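Local coordinates for 70 KDA protein (Xanthomonas sp., PDB 4B2N), which oxidatively cleaves rubber (poly-cis-isoprene) as a secreted dihaem oxygenase that carries two covalently bound haem c groups, at residues 371-376 and 381-386; 400-403 and 407-410. One frame throughout, in Å; residues are numbered along the deposited sequence.

Overall arrangement
Both contacts are local, each joining two segments close in sequence, and both lie on the same side of the chain's centre. Interaction 1 comes first and lies wholly in loop: after helix 357-369 the chain folds back so that 371-376 meets 381-386, bordering the second haem c. Interaction 2 follows in series and pairs helix 399-402 with the loop that leads to strand 420-422; its Y407 side chain is about 12 Å from the haem. The two centres are 20 Å apart and the nearest atoms about 8 Å, so the contacts do not touch. In sequence they flank the CXXCH segment, C390 to H394, that attaches the haem and supplies an axial ligand of its iron.

Interaction 1: 371-376 and 381-386; sequences DLWASG and IPKPAG
W373 and K383 pair across an irregular loop whose first arm is a type I beta turn, D371 to A374, combined with an Asx turn. The extended lysine runs obliquely across one face of the indole, with CG anti to the backbone N (chi1 171°). K383 CB sits 3.5 Å from the centroid of the W373 five-membered ring, a CH-pi contact almost straight above that ring and so off-centre for the indole as a whole. K383 CG then passes W373 CD2 and CE3, and K383 CD lies 3.7 Å from W373 CG. Beyond the ring, CE approaches D371 OD1, and K383 NZ ends in a salt bridge, 2.9 Å from D371 OD2 on its syn side but out of the carboxylate plane. The other carboxylate oxygen, OD1, accepts from the backbone N of W373, so a single aspartate both shapes the turn and anchors the lysine. The indole is pinned at its edge: W373 NE1 donates to I381 O over 2.9 Å, nearly within the ring plane, with an N-H...O angle of 159°. I381 and P384 add apolar contacts along the six-membered ring. Outward, I381, P382 and P384 rest on T425 or E424 of helix 423-426, while L372 and P384 touch the haem c; the loop thus forms part of the haem surroundings. At the benzo end of the indole, W373 CH2 lies 4.2 Å from P384 CD.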
ATOM      1  N   ASP A 371      -8.015  26.684 -12.973  1.00 26.89           N
ATOM      2  CA  ASP A 371      -8.591  25.655 -13.819  1.00 28.55           C
ATOM      3  C   ASP A 371      -7.507  25.154 -14.754  1.00 28.03           C
ATOM      4  O   ASP A 371      -6.970  25.919 -15.533  1.00 26.77           O
ATOM      5  CB  ASP A 371      -9.767  26.210 -14.611  1.00 30.60           C
ATOM      6  CG  ASP A 371     -10.477  25.149 -15.488  1.00 33.37           C
ATOM      7  OD1 ASP A 371      -9.983  23.976 -15.734  1.00 29.08           O
ATOM      8  OD2 ASP A 371     -11.573  25.520 -15.952  1.00 33.35           O
ATOM      9  N   LEU A 372      -7.190  23.862 -14.701  1.00 25.37           N
ATOM     10  CA  LEU A 372      -6.115  23.353 -15.550  1.00 24.16           C
ATOM     11  C   LEU A 372      -6.478  23.295 -17.013  1.00 23.52           C
ATOM     12  O   LEU A 372      -5.590  23.228 -17.882  1.00 22.39           O
ATOM     13  CB  LEU A 372      -5.545  21.989 -15.033  1.00 24.34           C
ATOM     14  CG  LEU A 372      -4.860  22.121 -13.658  1.00 23.59           C
ATOM     15  CD1 LEU A 372      -4.525  20.737 -13.120  1.00 20.87           C
ATOM     16  CD2 LEU A 372      -3.631  23.018 -13.638  1.00 24.68           C
ATOM     17  N   TRP A 373      -7.790  23.325 -17.262  1.00 26.37           N
ATOM     18  CA  TRP A 373      -8.383  23.367 -18.592  1.00 29.38           C
ATOM     19  C   TRP A 373      -8.735  24.774 -19.009  1.00 32.42           C
ATOM     20  O   TRP A 373      -9.392  24.944 -20.020  1.00 32.26           O
ATOM     21  CB  TRP A 373      -9.661  22.533 -18.615  1.00 27.24           C
ATOM     22  CG  TRP A 373      -9.427  21.057 -18.574  1.00 27.98           C
ATOM     23  CD1 TRP A 373      -9.432  20.156 -19.648  1.00 28.71           C
ATOM     24  CD2 TRP A 373      -9.118  20.242 -17.380  1.00 27.18           C
ATOM     25  NE1 TRP A 373      -9.192  18.877 -19.207  1.00 25.93           N
ATOM     26  CE2 TRP A 373      -8.972  18.863 -17.857  1.00 27.26           C
ATOM     27  CE3 TRP A 373      -8.970  20.513 -16.014  1.00 26.13           C
ATOM     28  CZ2 TRP A 373      -8.678  17.804 -16.989  1.00 25.43           C
ATOM     29  CZ3 TRP A 373      -8.648  19.441 -15.144  1.00 26.19           C
ATOM     30  CH2 TRP A 373      -8.506  18.121 -15.625  1.00 26.34           C
ATOM     31  N   ALA A 374      -8.314  25.797 -18.254  1.00 34.96           N
ATOM     32  CA  ALA A 374      -8.625  27.195 -18.630  1.00 34.15           C
ATOM     33  C   ALA A 374      -8.102  27.559 -20.013  1.00 35.89           C
ATOM     34  O   ALA A 374      -7.088  27.032 -20.469  1.00 35.23           O
ATOM     35  CB  ALA A 374      -8.071  28.153 -17.610  1.00 34.26           C
ATOM     36  N   SER A 375      -8.802  28.468 -20.678  1.00 38.55           N
ATOM     37  CA  SER A 375      -8.390  29.001 -21.988  1.00 40.69           C
ATOM     38  C   SER A 375      -8.184  27.897 -23.009  1.00 40.92           C
ATOM     39  O   SER A 375      -7.177  27.906 -23.712  1.00 40.14           O
ATOM     40  CB  SER A 375      -7.102  29.829 -21.917  1.00 38.04           C
ATOM     41  OG  SER A 375      -7.090  30.786 -20.864  1.00 41.20           O
ATOM     42  N   GLY A 376      -9.108  26.945 -23.076  1.00 40.76           N
ATOM     43  CA  GLY A 376      -8.962  25.780 -23.976  1.00 44.33           C
ATOM     44  C   GLY A 376      -7.800  24.782 -23.830  1.00 41.56           C
ATOM     45  O   GLY A 376      -7.667  23.864 -24.670  1.00 45.78           O
ATOM     46  N   ILE A 381      -8.031  15.942 -23.016  1.00 28.02           N
ATOM     47  CA  ILE A 381      -8.209  15.163 -21.771  1.00 26.01           C
ATOM     48  C   ILE A 381      -9.580  15.451 -21.237  1.00 25.05           C
ATOM     49  O   ILE A 381      -9.826  16.583 -20.830  1.00 27.97           O
ATOM     50  CB  ILE A 381      -7.130  15.535 -20.715  1.00 24.42           C
ATOM     51  CG1 ILE A 381      -5.739  15.224 -21.295  1.00 24.50           C
ATOM     52  CG2 ILE A 381      -7.366  14.759 -19.406  1.00 21.71           C
ATOM     53  CD1 ILE A 381      -4.590  15.950 -20.623  1.00 25.21           C
ATOM     54  N   PRO A 382     -10.472  14.452 -21.221  1.00 23.35           N
ATOM     55  CA  PRO A 382     -11.789  14.694 -20.646  1.00 23.44           C
ATOM     56  C   PRO A 382     -11.685  15.340 -19.249  1.00 26.17           C
ATOM     57  O   PRO A 382     -10.858  14.911 -18.409  1.00 23.77           O
ATOM     58  CB  PRO A 382     -12.405  13.303 -20.521  1.00 23.89           C
ATOM     59  CG  PRO A 382     -11.636  12.414 -21.456  1.00 24.92           C
ATOM     60  CD  PRO A 382     -10.267  13.031 -21.609  1.00 23.79           C
ATOM     61  N   LYS A 383     -12.519  16.352 -18.983  1.00 25.95           N
ATOM     62  CA  LYS A 383     -12.437  17.080 -17.744  1.00 25.80           C
ATOM     63  C   LYS A 383     -13.581  16.657 -16.864  1.00 25.75           C
ATOM     64  O   LYS A 383     -14.720  16.705 -17.304  1.00 25.75           O
ATOM     65  CB  LYS A 383     -12.502  18.623 -17.982  1.00 26.80           C
ATOM     66  CG  LYS A 383     -12.636  19.424 -16.687  1.00 27.42           C
ATOM     67  CD  LYS A 383     -12.765  20.907 -16.942  1.00 30.63           C
ATOM     68  CE  LYS A 383     -13.211  21.652 -15.686  1.00 32.34           C
ATOM     69  NZ  LYS A 383     -13.216  23.106 -16.038  1.00 34.84           N
ATOM     70  N   PRO A 384     -13.302  16.251 -15.615  1.00 25.41           N
ATOM     71  CA  PRO A 384     -14.423  15.935 -14.729  1.00 25.63           C
ATOM     72  C   PRO A 384     -15.259  17.122 -14.278  1.00 26.46           C
ATOM     73  O   PRO A 384     -14.875  18.292 -14.468  1.00 30.17           O
ATOM     74  CB  PRO A 384     -13.749  15.304 -13.506  1.00 22.85           C
ATOM     75  CG  PRO A 384     -12.425  14.763 -14.009  1.00 24.89           C
ATOM     76  CD  PRO A 384     -11.999  15.812 -15.055  1.00 27.77           C
ATOM     77  N   ALA A 385     -16.404  16.823 -13.658  1.00 27.83           N
ATOM     78  CA  ALA A 385     -17.273  17.842 -13.057  1.00 29.07           C
ATOM     79  C   ALA A 385     -16.447  18.542 -11.991  1.00 28.29           C
ATOM     80  O   ALA A 385     -15.792  17.864 -11.211  1.00 27.73           O
ATOM     81  CB  ALA A 385     -18.491  17.178 -12.405  1.00 27.04           C
ATOM     82  N   GLY A 386     -16.502  19.864 -11.918  1.00 24.91           N
ATOM     83  CA  GLY A 386     -15.786  20.585 -10.833  1.00 25.17           C
ATOM     84  C   GLY A 386     -15.100  21.767 -11.494  1.00 27.12           C
ATOM     85  O   GLY A 386     -15.424  22.109 -12.638  1.00 24.52           O
TER

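Interaction 2: 400-403 and 407-410; sequences RHAA and YLPD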
ATOM      1  N   ARG A 400     -10.112  28.376   4.468  1.00 24.70           N
ATOM      2  CA  ARG A 400     -10.930  29.413   3.818  1.00 27.11           C
ATOM      3  C   ARG A 400     -11.836  28.818   2.735  1.00 28.14           C
ATOM      4  O   ARG A 400     -13.017  29.103   2.708  1.00 29.25           O
ATOM      5  CB  ARG A 400     -10.054  30.513   3.251  1.00 27.17           C
ATOM      6  CG  ARG A 400     -10.849  31.671   2.655  1.00 28.90           C
ATOM      7  CD  ARG A 400      -9.982  32.682   1.901  1.00 30.74           C
ATOM      8  NE  ARG A 400      -8.910  33.224   2.725  1.00 30.93           N
ATOM      9  CZ  ARG A 400      -7.949  34.035   2.286  1.00 30.68           C
ATOM     10  NH1 ARG A 400      -7.910  34.438   1.009  1.00 32.91           N
ATOM     11  NH2 ARG A 400      -7.006  34.432   3.120  1.00 29.22           N
ATOM     12  N   HIS A 401     -11.291  27.949   1.883  1.00 28.02           N
ATOM     13  CA  HIS A 401     -12.090  27.335   0.860  1.00 25.33           C
ATOM     14  C   HIS A 401     -12.960  26.274   1.456  1.00 26.01           C
ATOM     15  O   HIS A 401     -14.068  26.047   0.963  1.00 26.39           O
ATOM     16  CB  HIS A 401     -11.180  26.794  -0.210  1.00 25.08           C
ATOM     17  CG  HIS A 401     -10.496  27.877  -0.989  1.00 26.20           C
ATOM     18  ND1 HIS A 401      -9.399  28.526  -0.534  1.00 27.13           N
ATOM     19  CD2 HIS A 401     -10.793  28.432  -2.211  1.00 27.32           C
ATOM     20  CE1 HIS A 401      -9.011  29.431  -1.425  1.00 26.45           C
ATOM     21  NE2 HIS A 401      -9.869  29.408  -2.437  1.00 26.46           N
ATOM     22  N   ALA A 402     -12.494  25.623   2.541  1.00 23.47           N
ATOM     23  CA  ALA A 402     -13.337  24.601   3.183  1.00 23.27           C
ATOM     24  C   ALA A 402     -14.644  25.120   3.738  1.00 23.45           C
ATOM     25  O   ALA A 402     -15.627  24.391   3.778  1.00 23.08           O
ATOM     26  CB  ALA A 402     -12.591  23.800   4.237  1.00 21.76           C
ATOM     27  N   ALA A 403     -14.651  26.391   4.173  1.00 25.70           N
ATOM     28  CA  ALA A 403     -15.881  27.058   4.647  1.00 25.83           C
ATOM     29  C   ALA A 403     -16.741  27.641   3.528  1.00 28.60           C
ATOM     30  O   ALA A 403     -17.730  28.283   3.819  1.00 30.38           O
ATOM     31  CB  ALA A 403     -15.530  28.154   5.651  1.00 26.48           C
ATOM     32  N   TYR A 407     -16.820  25.658  -2.919  1.00 27.09           N
ATOM     33  CA  TYR A 407     -15.684  24.703  -2.928  1.00 26.07           C
ATOM     34  C   TYR A 407     -16.039  23.371  -2.278  1.00 27.01           C
ATOM     35  O   TYR A 407     -15.680  22.325  -2.805  1.00 26.97           O
ATOM     36  CB  TYR A 407     -14.406  25.321  -2.292  1.00 24.82           C
ATOM     37  CG  TYR A 407     -13.937  26.404  -3.205  1.00 24.66           C
ATOM     38  CD1 TYR A 407     -13.104  26.116  -4.270  1.00 24.09           C
ATOM     39  CD2 TYR A 407     -14.423  27.695  -3.072  1.00 25.19           C
ATOM     40  CE1 TYR A 407     -12.726  27.125  -5.173  1.00 25.67           C
ATOM     41  CE2 TYR A 407     -14.074  28.694  -3.981  1.00 25.65           C
ATOM     42  CZ  TYR A 407     -13.228  28.392  -5.032  1.00 25.30           C
ATOM     43  OH  TYR A 407     -12.830  29.350  -5.963  1.00 25.69           O
ATOM     44  N   LEU A 408     -16.746  23.410  -1.153  1.00 25.58           N
ATOM     45  CA  LEU A 408     -16.894  22.210  -0.287  1.00 24.75           C
ATOM     46  C   LEU A 408     -18.196  22.392   0.424  1.00 24.95           C
ATOM     47  O   LEU A 408     -18.416  23.482   0.932  1.00 30.46           O
ATOM     48  CB  LEU A 408     -15.837  22.195   0.823  1.00 23.21           C
ATOM     49  CG  LEU A 408     -14.894  21.028   1.127  1.00 22.57           C
ATOM     50  CD1 LEU A 408     -14.532  20.977   2.604  1.00 21.10           C
ATOM     51  CD2 LEU A 408     -15.138  19.663   0.461  1.00 21.26           C
ATOM     52  N   PRO A 409     -19.037  21.326   0.542  1.00 26.52           N
ATOM     53  CA  PRO A 409     -20.390  21.465   1.078  1.00 24.29           C
ATOM     54  C   PRO A 409     -20.363  21.371   2.587  1.00 27.52           C
ATOM     55  O   PRO A 409     -21.351  21.628   3.198  1.00 27.18           O
ATOM     56  CB  PRO A 409     -21.123  20.254   0.495  1.00 24.57           C
ATOM     57  CG  PRO A 409     -20.045  19.189   0.419  1.00 23.73           C
ATOM     58  CD  PRO A 409     -18.768  19.934   0.075  1.00 22.95           C
ATOM     59  N   ASP A 410     -19.234  21.002   3.204  1.00 24.97           N
ATOM     60  CA  ASP A 410     -19.229  20.865   4.662  1.00 25.11           C
ATOM     61  C   ASP A 410     -17.795  21.037   5.128  1.00 23.41           C
ATOM     62  O   ASP A 410     -16.920  20.322   4.629  1.00 24.41           O
ATOM     63  CB  ASP A 410     -19.789  19.482   4.980  1.00 25.24           C
ATOM     64  CG  ASP A 410     -19.851  19.185   6.470  1.00 28.15           C
ATOM     65  OD1 ASP A 410     -19.136  19.768   7.314  1.00 27.24           O
ATOM     66  OD2 ASP A 410     -20.599  18.271   6.816  1.00 29.18           O
TER
HETATM   67  O   HOH W   1     -18.290  24.281   3.295  1.00 28.49           O
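H401 presents the edge of its imidazole to the face of Y407 in a T-shaped stack, the planes at 88° and the centroids 4.7 Å apart. The touching atom is H401 CD2, which stands over the centre of the phenol ring and reaches Y407 CZ at 3.7 Å. Matching first torsions (chi1 -69° and -68°), each with CG anti to the carbonyl carbon, send the two side chains the same way, side by side, and bring H401 CD2 over the Y407 face. Y407 CB packs at 3.4 Å against H401 O. One residue further along each segment, A402 CB meets L408 CD1 at 3.8 Å, and L408 CB lies against A402 O. A single water bridges the backbones, donating to A402 O at 2.7 Å and also to L408 O.

In the next shell, both imidazole nitrogens are held: NE2 is hydrogen-bonded to E369 OE2 and ND1 to S398 OG. These two bonds fix the ring's rotation, so that its CD2 edge faces the tyrosine, and H368 stacks on the imidazole. Y407 touches A60 and L408 touches F63, residues from a distant part of the chain. The T-shaped pair joins the end of helix 399-402 to the following loop; the Y407 side chain is about 12 Å from the haem c, and the contact lies downstream of the CXXCH haem-attachment motif of C390, C393 and H394.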